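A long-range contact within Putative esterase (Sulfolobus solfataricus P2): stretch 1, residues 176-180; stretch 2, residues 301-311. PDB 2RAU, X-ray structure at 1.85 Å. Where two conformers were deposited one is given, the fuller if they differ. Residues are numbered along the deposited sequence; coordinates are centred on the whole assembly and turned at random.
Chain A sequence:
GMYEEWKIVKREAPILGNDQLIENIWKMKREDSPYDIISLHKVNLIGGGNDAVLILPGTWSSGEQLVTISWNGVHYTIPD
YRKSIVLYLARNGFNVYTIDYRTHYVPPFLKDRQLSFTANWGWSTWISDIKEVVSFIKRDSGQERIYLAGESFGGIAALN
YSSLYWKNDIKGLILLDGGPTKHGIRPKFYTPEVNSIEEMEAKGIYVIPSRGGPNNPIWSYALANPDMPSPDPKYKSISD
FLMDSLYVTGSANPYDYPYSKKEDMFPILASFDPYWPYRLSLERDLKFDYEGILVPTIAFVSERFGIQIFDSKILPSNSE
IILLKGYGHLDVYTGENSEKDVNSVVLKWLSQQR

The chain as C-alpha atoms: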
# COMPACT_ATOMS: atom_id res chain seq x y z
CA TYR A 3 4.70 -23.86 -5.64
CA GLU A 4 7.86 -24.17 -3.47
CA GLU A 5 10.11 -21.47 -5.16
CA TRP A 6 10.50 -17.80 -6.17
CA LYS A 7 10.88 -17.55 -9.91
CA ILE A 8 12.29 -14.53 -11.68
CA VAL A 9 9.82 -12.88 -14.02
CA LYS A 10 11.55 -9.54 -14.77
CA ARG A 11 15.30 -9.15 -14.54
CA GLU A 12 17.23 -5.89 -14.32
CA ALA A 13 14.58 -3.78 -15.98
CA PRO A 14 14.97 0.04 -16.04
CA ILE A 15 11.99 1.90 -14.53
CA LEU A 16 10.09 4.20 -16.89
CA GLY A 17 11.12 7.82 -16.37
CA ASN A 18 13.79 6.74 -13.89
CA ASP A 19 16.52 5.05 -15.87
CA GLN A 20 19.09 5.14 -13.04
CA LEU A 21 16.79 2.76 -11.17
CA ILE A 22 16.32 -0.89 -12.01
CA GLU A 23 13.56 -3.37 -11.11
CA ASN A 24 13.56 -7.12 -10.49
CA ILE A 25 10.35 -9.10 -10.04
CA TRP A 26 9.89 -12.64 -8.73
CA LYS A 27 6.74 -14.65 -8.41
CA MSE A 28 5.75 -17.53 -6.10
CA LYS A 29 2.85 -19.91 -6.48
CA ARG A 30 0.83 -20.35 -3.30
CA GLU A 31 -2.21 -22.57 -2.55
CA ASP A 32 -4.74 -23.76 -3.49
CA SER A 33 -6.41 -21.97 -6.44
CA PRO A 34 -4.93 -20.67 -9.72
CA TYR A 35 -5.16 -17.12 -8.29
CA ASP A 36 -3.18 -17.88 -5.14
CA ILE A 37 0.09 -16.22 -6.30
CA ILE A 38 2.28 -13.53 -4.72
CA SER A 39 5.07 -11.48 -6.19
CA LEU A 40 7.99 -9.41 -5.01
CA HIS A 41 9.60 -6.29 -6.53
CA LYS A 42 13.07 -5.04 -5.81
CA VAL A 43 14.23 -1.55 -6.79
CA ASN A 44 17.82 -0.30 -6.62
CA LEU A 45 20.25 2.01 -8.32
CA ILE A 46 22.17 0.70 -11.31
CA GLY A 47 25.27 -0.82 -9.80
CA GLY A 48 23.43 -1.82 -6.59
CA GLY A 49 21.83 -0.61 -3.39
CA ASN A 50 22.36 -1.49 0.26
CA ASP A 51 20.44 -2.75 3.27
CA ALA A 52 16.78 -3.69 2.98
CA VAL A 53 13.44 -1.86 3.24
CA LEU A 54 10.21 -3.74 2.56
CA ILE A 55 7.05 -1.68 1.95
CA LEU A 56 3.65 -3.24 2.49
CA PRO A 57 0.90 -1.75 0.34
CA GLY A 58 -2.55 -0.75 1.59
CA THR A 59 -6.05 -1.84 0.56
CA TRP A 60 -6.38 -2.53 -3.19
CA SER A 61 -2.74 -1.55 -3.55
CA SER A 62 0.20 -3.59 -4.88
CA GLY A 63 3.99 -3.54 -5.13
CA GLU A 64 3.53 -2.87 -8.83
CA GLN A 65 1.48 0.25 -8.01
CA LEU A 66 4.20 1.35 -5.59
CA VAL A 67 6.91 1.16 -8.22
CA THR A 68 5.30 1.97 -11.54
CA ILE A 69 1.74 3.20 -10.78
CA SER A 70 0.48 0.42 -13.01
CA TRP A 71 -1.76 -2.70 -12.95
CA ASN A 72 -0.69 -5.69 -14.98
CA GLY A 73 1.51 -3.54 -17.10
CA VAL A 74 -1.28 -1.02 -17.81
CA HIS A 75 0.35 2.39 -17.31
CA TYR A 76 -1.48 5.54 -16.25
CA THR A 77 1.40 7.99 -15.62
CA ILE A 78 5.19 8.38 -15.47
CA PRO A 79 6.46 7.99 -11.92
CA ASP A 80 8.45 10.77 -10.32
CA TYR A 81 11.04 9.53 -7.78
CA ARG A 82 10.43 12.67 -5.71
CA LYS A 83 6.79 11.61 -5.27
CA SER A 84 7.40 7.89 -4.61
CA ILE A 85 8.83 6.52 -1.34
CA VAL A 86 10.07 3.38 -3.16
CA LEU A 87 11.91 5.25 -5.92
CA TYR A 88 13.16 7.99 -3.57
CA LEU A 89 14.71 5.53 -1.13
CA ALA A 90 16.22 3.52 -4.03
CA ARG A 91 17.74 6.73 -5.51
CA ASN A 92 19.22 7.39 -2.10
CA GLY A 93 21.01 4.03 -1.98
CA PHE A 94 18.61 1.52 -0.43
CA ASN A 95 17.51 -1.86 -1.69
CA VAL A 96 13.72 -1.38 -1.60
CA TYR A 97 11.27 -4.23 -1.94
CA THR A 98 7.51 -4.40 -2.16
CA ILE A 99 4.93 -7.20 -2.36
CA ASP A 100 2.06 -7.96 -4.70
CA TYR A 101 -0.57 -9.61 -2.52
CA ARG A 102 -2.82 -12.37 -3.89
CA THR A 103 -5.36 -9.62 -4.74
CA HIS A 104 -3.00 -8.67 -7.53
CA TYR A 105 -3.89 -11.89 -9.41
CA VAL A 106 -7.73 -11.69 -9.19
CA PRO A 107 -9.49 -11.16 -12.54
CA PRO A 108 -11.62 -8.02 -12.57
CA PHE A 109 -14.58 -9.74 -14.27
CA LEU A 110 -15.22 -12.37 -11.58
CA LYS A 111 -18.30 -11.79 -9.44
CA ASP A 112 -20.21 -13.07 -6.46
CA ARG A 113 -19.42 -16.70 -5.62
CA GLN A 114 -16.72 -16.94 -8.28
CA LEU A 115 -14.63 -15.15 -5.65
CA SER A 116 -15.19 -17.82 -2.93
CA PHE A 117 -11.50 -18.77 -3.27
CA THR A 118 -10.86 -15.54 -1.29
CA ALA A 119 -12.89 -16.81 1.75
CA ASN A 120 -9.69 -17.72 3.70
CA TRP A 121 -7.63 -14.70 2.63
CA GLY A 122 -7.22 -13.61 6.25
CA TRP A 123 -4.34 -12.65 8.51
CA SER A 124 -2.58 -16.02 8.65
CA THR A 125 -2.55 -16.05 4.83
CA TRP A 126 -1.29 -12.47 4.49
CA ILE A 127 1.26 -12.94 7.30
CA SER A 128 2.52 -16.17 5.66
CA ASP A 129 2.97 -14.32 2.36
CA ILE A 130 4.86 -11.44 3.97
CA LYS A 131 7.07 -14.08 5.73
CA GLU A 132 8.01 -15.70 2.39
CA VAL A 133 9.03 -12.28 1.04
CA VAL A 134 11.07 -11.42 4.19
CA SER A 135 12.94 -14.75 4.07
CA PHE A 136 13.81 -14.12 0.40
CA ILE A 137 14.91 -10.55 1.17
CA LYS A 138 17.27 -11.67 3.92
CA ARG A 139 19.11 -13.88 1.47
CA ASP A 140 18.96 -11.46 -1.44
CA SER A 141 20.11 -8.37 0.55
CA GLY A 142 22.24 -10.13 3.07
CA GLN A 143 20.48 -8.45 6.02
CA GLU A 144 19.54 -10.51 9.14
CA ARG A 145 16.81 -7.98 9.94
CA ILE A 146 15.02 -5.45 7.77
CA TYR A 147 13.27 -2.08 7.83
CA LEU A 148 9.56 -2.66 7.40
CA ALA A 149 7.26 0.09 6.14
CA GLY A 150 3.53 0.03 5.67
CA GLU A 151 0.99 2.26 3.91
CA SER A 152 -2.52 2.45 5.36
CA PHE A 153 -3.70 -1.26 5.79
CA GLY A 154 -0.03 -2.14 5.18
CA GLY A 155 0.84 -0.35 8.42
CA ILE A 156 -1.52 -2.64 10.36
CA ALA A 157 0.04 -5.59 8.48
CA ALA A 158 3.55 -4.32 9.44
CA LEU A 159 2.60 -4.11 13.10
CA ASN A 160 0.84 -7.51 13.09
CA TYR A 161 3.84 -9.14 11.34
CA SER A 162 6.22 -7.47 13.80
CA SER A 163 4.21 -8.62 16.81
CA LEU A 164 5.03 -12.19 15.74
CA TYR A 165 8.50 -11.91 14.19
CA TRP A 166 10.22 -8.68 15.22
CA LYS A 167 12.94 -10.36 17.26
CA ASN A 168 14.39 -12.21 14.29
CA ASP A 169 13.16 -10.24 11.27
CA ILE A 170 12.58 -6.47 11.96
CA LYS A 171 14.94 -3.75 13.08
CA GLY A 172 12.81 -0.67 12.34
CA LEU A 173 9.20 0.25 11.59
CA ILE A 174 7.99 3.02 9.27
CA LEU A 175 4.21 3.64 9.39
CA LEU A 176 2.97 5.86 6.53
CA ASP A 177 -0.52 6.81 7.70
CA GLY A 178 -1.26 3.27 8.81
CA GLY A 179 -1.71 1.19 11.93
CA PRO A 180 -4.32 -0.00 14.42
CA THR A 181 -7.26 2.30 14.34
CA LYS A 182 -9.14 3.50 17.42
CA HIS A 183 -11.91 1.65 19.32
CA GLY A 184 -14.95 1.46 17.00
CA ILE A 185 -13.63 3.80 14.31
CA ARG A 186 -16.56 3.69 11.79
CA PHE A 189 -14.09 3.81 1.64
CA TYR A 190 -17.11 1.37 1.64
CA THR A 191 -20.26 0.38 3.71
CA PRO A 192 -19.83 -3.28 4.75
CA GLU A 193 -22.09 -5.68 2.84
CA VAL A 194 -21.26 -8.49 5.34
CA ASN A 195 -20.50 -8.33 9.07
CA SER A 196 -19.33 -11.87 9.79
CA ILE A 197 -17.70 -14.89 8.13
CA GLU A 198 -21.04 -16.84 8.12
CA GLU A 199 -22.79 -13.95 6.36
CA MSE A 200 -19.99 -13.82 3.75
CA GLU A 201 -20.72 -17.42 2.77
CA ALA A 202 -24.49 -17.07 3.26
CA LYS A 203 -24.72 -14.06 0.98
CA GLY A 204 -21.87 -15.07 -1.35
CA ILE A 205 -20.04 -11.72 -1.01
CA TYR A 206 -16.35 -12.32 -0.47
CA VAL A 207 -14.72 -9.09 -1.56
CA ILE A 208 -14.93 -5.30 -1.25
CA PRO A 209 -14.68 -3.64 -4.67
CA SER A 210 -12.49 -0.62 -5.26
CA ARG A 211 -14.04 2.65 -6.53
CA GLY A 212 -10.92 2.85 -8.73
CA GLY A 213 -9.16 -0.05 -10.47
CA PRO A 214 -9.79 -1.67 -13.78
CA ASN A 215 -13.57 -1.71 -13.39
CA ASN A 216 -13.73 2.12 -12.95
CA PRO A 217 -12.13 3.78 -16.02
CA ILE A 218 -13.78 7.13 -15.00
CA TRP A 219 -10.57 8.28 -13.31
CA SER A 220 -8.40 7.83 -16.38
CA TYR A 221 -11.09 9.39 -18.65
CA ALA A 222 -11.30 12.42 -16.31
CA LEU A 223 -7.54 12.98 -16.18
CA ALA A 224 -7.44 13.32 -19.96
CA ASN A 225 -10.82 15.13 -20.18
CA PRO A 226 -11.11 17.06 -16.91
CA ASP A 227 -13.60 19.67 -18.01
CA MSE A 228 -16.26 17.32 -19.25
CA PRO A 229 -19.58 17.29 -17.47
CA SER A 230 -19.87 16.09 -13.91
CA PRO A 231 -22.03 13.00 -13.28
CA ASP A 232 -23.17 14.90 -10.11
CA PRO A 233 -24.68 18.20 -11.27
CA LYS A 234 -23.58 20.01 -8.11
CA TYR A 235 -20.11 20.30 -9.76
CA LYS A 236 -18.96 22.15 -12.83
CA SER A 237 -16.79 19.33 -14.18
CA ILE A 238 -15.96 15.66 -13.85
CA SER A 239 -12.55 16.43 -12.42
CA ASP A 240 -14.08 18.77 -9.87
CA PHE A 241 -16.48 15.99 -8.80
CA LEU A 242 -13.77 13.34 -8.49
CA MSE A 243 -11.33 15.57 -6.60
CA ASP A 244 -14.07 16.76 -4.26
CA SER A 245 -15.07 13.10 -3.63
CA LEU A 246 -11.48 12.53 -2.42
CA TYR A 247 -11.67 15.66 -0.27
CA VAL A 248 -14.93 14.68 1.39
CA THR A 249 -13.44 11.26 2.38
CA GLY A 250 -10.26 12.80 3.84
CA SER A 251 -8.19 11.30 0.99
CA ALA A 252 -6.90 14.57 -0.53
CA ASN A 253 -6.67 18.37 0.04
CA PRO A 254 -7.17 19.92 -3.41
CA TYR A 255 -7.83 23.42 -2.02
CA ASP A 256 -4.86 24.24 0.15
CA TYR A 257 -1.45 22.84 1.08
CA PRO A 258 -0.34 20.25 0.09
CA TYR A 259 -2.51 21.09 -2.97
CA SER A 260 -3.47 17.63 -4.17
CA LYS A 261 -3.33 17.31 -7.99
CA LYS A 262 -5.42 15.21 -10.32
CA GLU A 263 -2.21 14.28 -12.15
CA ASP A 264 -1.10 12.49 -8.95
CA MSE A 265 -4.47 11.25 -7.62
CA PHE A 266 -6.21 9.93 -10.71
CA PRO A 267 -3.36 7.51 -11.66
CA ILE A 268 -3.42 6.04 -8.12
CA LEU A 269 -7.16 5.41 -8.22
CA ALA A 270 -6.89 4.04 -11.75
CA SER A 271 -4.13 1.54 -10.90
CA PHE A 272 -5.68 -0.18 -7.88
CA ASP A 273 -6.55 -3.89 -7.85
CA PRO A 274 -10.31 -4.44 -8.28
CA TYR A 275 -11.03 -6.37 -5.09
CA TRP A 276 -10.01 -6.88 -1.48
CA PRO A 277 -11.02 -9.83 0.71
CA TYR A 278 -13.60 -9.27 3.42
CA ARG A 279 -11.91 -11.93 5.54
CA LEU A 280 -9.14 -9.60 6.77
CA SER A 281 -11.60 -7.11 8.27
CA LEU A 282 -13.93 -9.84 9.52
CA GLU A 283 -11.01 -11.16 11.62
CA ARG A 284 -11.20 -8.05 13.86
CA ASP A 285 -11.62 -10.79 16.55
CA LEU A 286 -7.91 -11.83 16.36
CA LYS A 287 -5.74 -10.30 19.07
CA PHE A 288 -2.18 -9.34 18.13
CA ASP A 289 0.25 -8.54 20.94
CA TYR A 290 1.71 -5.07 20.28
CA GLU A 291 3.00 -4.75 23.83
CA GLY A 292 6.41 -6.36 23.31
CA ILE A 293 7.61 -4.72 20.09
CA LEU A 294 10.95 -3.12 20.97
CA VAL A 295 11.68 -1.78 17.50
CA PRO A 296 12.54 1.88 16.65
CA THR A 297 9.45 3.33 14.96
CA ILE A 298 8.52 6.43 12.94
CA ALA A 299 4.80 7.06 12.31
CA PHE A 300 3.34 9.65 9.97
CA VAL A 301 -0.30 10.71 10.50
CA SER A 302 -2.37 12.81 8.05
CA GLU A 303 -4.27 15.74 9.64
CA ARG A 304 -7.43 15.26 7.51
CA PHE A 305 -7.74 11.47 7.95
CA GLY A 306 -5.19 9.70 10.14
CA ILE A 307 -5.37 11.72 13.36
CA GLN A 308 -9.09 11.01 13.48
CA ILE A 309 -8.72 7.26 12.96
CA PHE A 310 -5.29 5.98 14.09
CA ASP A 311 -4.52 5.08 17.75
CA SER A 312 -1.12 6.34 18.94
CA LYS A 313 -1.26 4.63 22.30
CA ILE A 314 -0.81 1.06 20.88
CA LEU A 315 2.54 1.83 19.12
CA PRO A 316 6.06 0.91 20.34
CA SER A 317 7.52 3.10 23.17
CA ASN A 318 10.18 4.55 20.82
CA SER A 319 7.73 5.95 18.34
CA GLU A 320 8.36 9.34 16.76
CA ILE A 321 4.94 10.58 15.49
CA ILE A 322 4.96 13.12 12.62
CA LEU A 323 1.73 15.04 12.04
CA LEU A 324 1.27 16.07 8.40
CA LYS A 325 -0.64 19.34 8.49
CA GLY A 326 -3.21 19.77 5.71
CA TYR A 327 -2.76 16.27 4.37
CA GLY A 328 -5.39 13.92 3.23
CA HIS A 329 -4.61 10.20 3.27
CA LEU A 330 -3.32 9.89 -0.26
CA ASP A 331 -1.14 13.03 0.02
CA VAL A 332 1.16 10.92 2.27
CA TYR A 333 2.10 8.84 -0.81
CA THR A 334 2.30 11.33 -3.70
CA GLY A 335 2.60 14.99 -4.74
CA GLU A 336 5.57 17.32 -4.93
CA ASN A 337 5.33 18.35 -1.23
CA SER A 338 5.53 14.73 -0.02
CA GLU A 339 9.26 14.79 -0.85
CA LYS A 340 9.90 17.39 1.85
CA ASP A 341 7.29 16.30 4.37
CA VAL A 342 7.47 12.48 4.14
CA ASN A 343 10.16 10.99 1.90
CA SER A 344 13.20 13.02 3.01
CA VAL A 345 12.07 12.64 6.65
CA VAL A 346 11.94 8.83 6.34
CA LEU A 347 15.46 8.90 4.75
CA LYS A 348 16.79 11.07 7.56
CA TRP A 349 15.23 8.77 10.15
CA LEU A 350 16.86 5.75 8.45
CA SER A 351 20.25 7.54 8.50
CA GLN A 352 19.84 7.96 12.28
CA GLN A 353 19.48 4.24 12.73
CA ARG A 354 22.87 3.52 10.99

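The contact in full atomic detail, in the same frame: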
# COMPACT_ATOMS: atom_id res chain seq x y z
N LEU A 176 3.36 4.76 7.42
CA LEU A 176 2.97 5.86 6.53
C LEU A 176 1.44 5.94 6.53
O LEU A 176 0.73 5.30 5.72
CB LEU A 176 3.55 5.63 5.12
CG LEU A 176 5.09 5.50 5.05
CD1 LEU A 176 5.54 4.87 3.75
CD2 LEU A 176 5.77 6.85 5.27
N ASP A 177 0.92 6.69 7.48
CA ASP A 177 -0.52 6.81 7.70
C ASP A 177 -1.17 5.42 7.77
O ASP A 177 -2.10 5.09 7.04
CB ASP A 177 -1.17 7.74 6.64
CG ASP A 177 -2.23 8.69 7.22
OD1 ASP A 177 -2.21 8.98 8.44
OD2 ASP A 177 -3.08 9.16 6.42
N GLY A 178 -0.69 4.59 8.69
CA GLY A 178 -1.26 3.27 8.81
C GLY A 178 -0.93 2.58 10.12
O GLY A 178 0.20 2.60 10.56
N GLY A 179 -1.91 1.93 10.70
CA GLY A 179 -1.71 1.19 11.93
C GLY A 179 -3.06 0.88 12.54
O GLY A 179 -4.12 1.21 11.94
N PRO A 180 -3.06 0.21 13.72
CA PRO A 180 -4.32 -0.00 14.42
C PRO A 180 -5.05 1.33 14.56
O PRO A 180 -4.45 2.40 14.84
CB PRO A 180 -3.90 -0.55 15.78
CG PRO A 180 -2.61 -1.23 15.54
CD PRO A 180 -1.93 -0.42 14.42
N VAL A 301 1.17 10.68 10.40
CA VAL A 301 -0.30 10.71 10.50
C VAL A 301 -0.87 11.97 9.81
O VAL A 301 -0.52 13.09 10.14
CB VAL A 301 -0.78 10.52 11.98
CG1 VAL A 301 -0.44 11.73 12.86
CG2 VAL A 301 -2.25 10.20 12.02
N SER A 302 -1.73 11.74 8.82
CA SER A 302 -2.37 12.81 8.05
C SER A 302 -3.37 13.60 8.95
O SER A 302 -4.16 13.01 9.69
CB SER A 302 -3.08 12.26 6.80
OG SER A 302 -4.09 11.30 7.08
N GLU A 303 -3.33 14.93 8.87
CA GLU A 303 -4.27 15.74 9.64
C GLU A 303 -5.73 15.50 9.27
O GLU A 303 -6.58 15.50 10.13
CB GLU A 303 -3.96 17.23 9.47
CG GLU A 303 -4.75 18.07 10.43
CD GLU A 303 -4.31 19.51 10.45
OE1 GLU A 303 -3.93 20.02 9.38
OE2 GLU A 303 -4.35 20.13 11.53
N ARG A 304 -6.02 15.31 7.97
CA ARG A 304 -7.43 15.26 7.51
C ARG A 304 -8.05 13.86 7.51
O ARG A 304 -9.20 13.70 7.17
CB ARG A 304 -7.59 15.91 6.14
CG ARG A 304 -7.12 17.37 6.11
CD ARG A 304 -7.47 18.07 4.81
NE ARG A 304 -8.92 18.12 4.66
CZ ARG A 304 -9.71 19.03 5.22
NH1 ARG A 304 -9.24 20.07 5.90
NH2 ARG A 304 -11.00 18.93 5.07
N PHE A 305 -7.28 12.86 7.94
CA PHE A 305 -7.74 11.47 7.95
C PHE A 305 -7.17 10.67 9.10
O PHE A 305 -7.91 10.13 9.90
CB PHE A 305 -7.38 10.81 6.61
CG PHE A 305 -7.78 9.36 6.51
CD1 PHE A 305 -9.07 9.02 6.14
CD2 PHE A 305 -6.86 8.36 6.77
CE1 PHE A 305 -9.45 7.71 6.03
CE2 PHE A 305 -7.24 7.03 6.67
CZ PHE A 305 -8.53 6.70 6.31
N GLY A 306 -5.85 10.59 9.17
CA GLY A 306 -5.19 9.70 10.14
C GLY A 306 -5.32 10.05 11.61
O GLY A 306 -5.45 9.16 12.44
N ILE A 307 -5.27 11.34 11.95
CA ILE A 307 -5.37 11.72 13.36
C ILE A 307 -6.72 11.32 13.91
O ILE A 307 -6.84 10.97 15.06
CB ILE A 307 -5.12 13.23 13.66
CG1 ILE A 307 -6.10 14.11 12.89
CG2 ILE A 307 -3.70 13.63 13.37
CD1 ILE A 307 -6.06 15.60 13.30
N GLN A 308 -7.74 11.33 13.07
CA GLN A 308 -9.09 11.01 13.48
C GLN A 308 -9.26 9.49 13.75
O GLN A 308 -10.04 9.08 14.59
CB GLN A 308 -10.11 11.44 12.38
CG GLN A 308 -9.94 12.87 11.73
CD GLN A 308 -10.98 13.14 10.60
N ILE A 309 -8.50 8.69 13.03
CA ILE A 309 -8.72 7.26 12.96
C ILE A 309 -7.65 6.41 13.67
O ILE A 309 -7.97 5.39 14.26
CB ILE A 309 -8.75 6.86 11.47
CG1 ILE A 309 -9.17 5.43 11.26
CG2 ILE A 309 -7.38 6.96 10.85
CD1 ILE A 309 -8.68 4.91 9.96
N PHE A 310 -6.39 6.84 13.61
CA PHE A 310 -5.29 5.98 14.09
C PHE A 310 -4.99 6.26 15.57
O PHE A 310 -5.00 7.40 16.01
CB PHE A 310 -4.01 6.05 13.17
CG PHE A 310 -4.25 5.59 11.72
CD1 PHE A 310 -4.82 4.34 11.43
CD2 PHE A 310 -3.87 6.38 10.65
CE1 PHE A 310 -5.05 3.91 10.08
CE2 PHE A 310 -4.13 5.99 9.32
CZ PHE A 310 -4.70 4.74 9.04
N ASP A 311 -4.73 5.15 16.29
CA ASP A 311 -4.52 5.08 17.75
C ASP A 311 -3.03 5.05 18.10
O ASP A 311 -2.35 4.05 17.87
CB ASP A 311 -5.22 3.81 18.25
CG ASP A 311 -5.02 3.55 19.72
OD1 ASP A 311 -4.42 4.38 20.43
OD2 ASP A 311 -5.47 2.48 20.17
O HOH W 1 -1.77 2.81 14.83

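The contact is anchored by the carboxylate of Asp177, which grips Ser302 at two points. Ser302 N donates to Asp177 OD1 at 2.8 Å, with a nearly straight N-H...O angle of 170°, and Ser302 OG donates to Asp177 OD2 at a very short 2.5 Å. One carboxylate thus receives both a backbone and a side-chain hydrogen, a role that suits aspartate: its short side chain carries two acceptors, and although its CA-to-CB bond points sideways, its end reaches the second stretch. Serine is equally apt, for with chi1 in the p well its hydroxyl gives a hydrogen to Asp177 and also accepts one from Gly306, whose N lies 2.8 Å from Ser302 OG. That bond ties the anchor to the following turn. Glycine fits there because Gly306 CA lies only 3.5 Å from Asp177 OD1, and a CB built in ideal geometry on Gly306 would stand 2.1 Å from Asp177 OD1, a clash.

At the other end, Asp311 N donates to Pro180 O at 3.1 Å and 176°, a backbone bond. The same carbonyl oxygen accepts from a water, 2.7 Å from Pro180 O, which also makes a weak bond to Asp311 O at 3.3 Å.

Between these polar ends lies the ring of Phe310. Its chi1 of -61° (m) helps bring the ring end to the first stretch, where Gly178 CA sits over one face, 4.0 Å from the ring centroid and 22° off the ring normal, in a CH-pi contact. Phe310 CE2 also approaches Asp177 O at 3.2 Å, and Phe310 CD1 lies 3.2 Å from Gly179 O. Gly179 N, over the same ring, is buried without a hydrogen-bonding partner. Altogether 345 Å² is buried, with Asp177 and Phe310 contributing most.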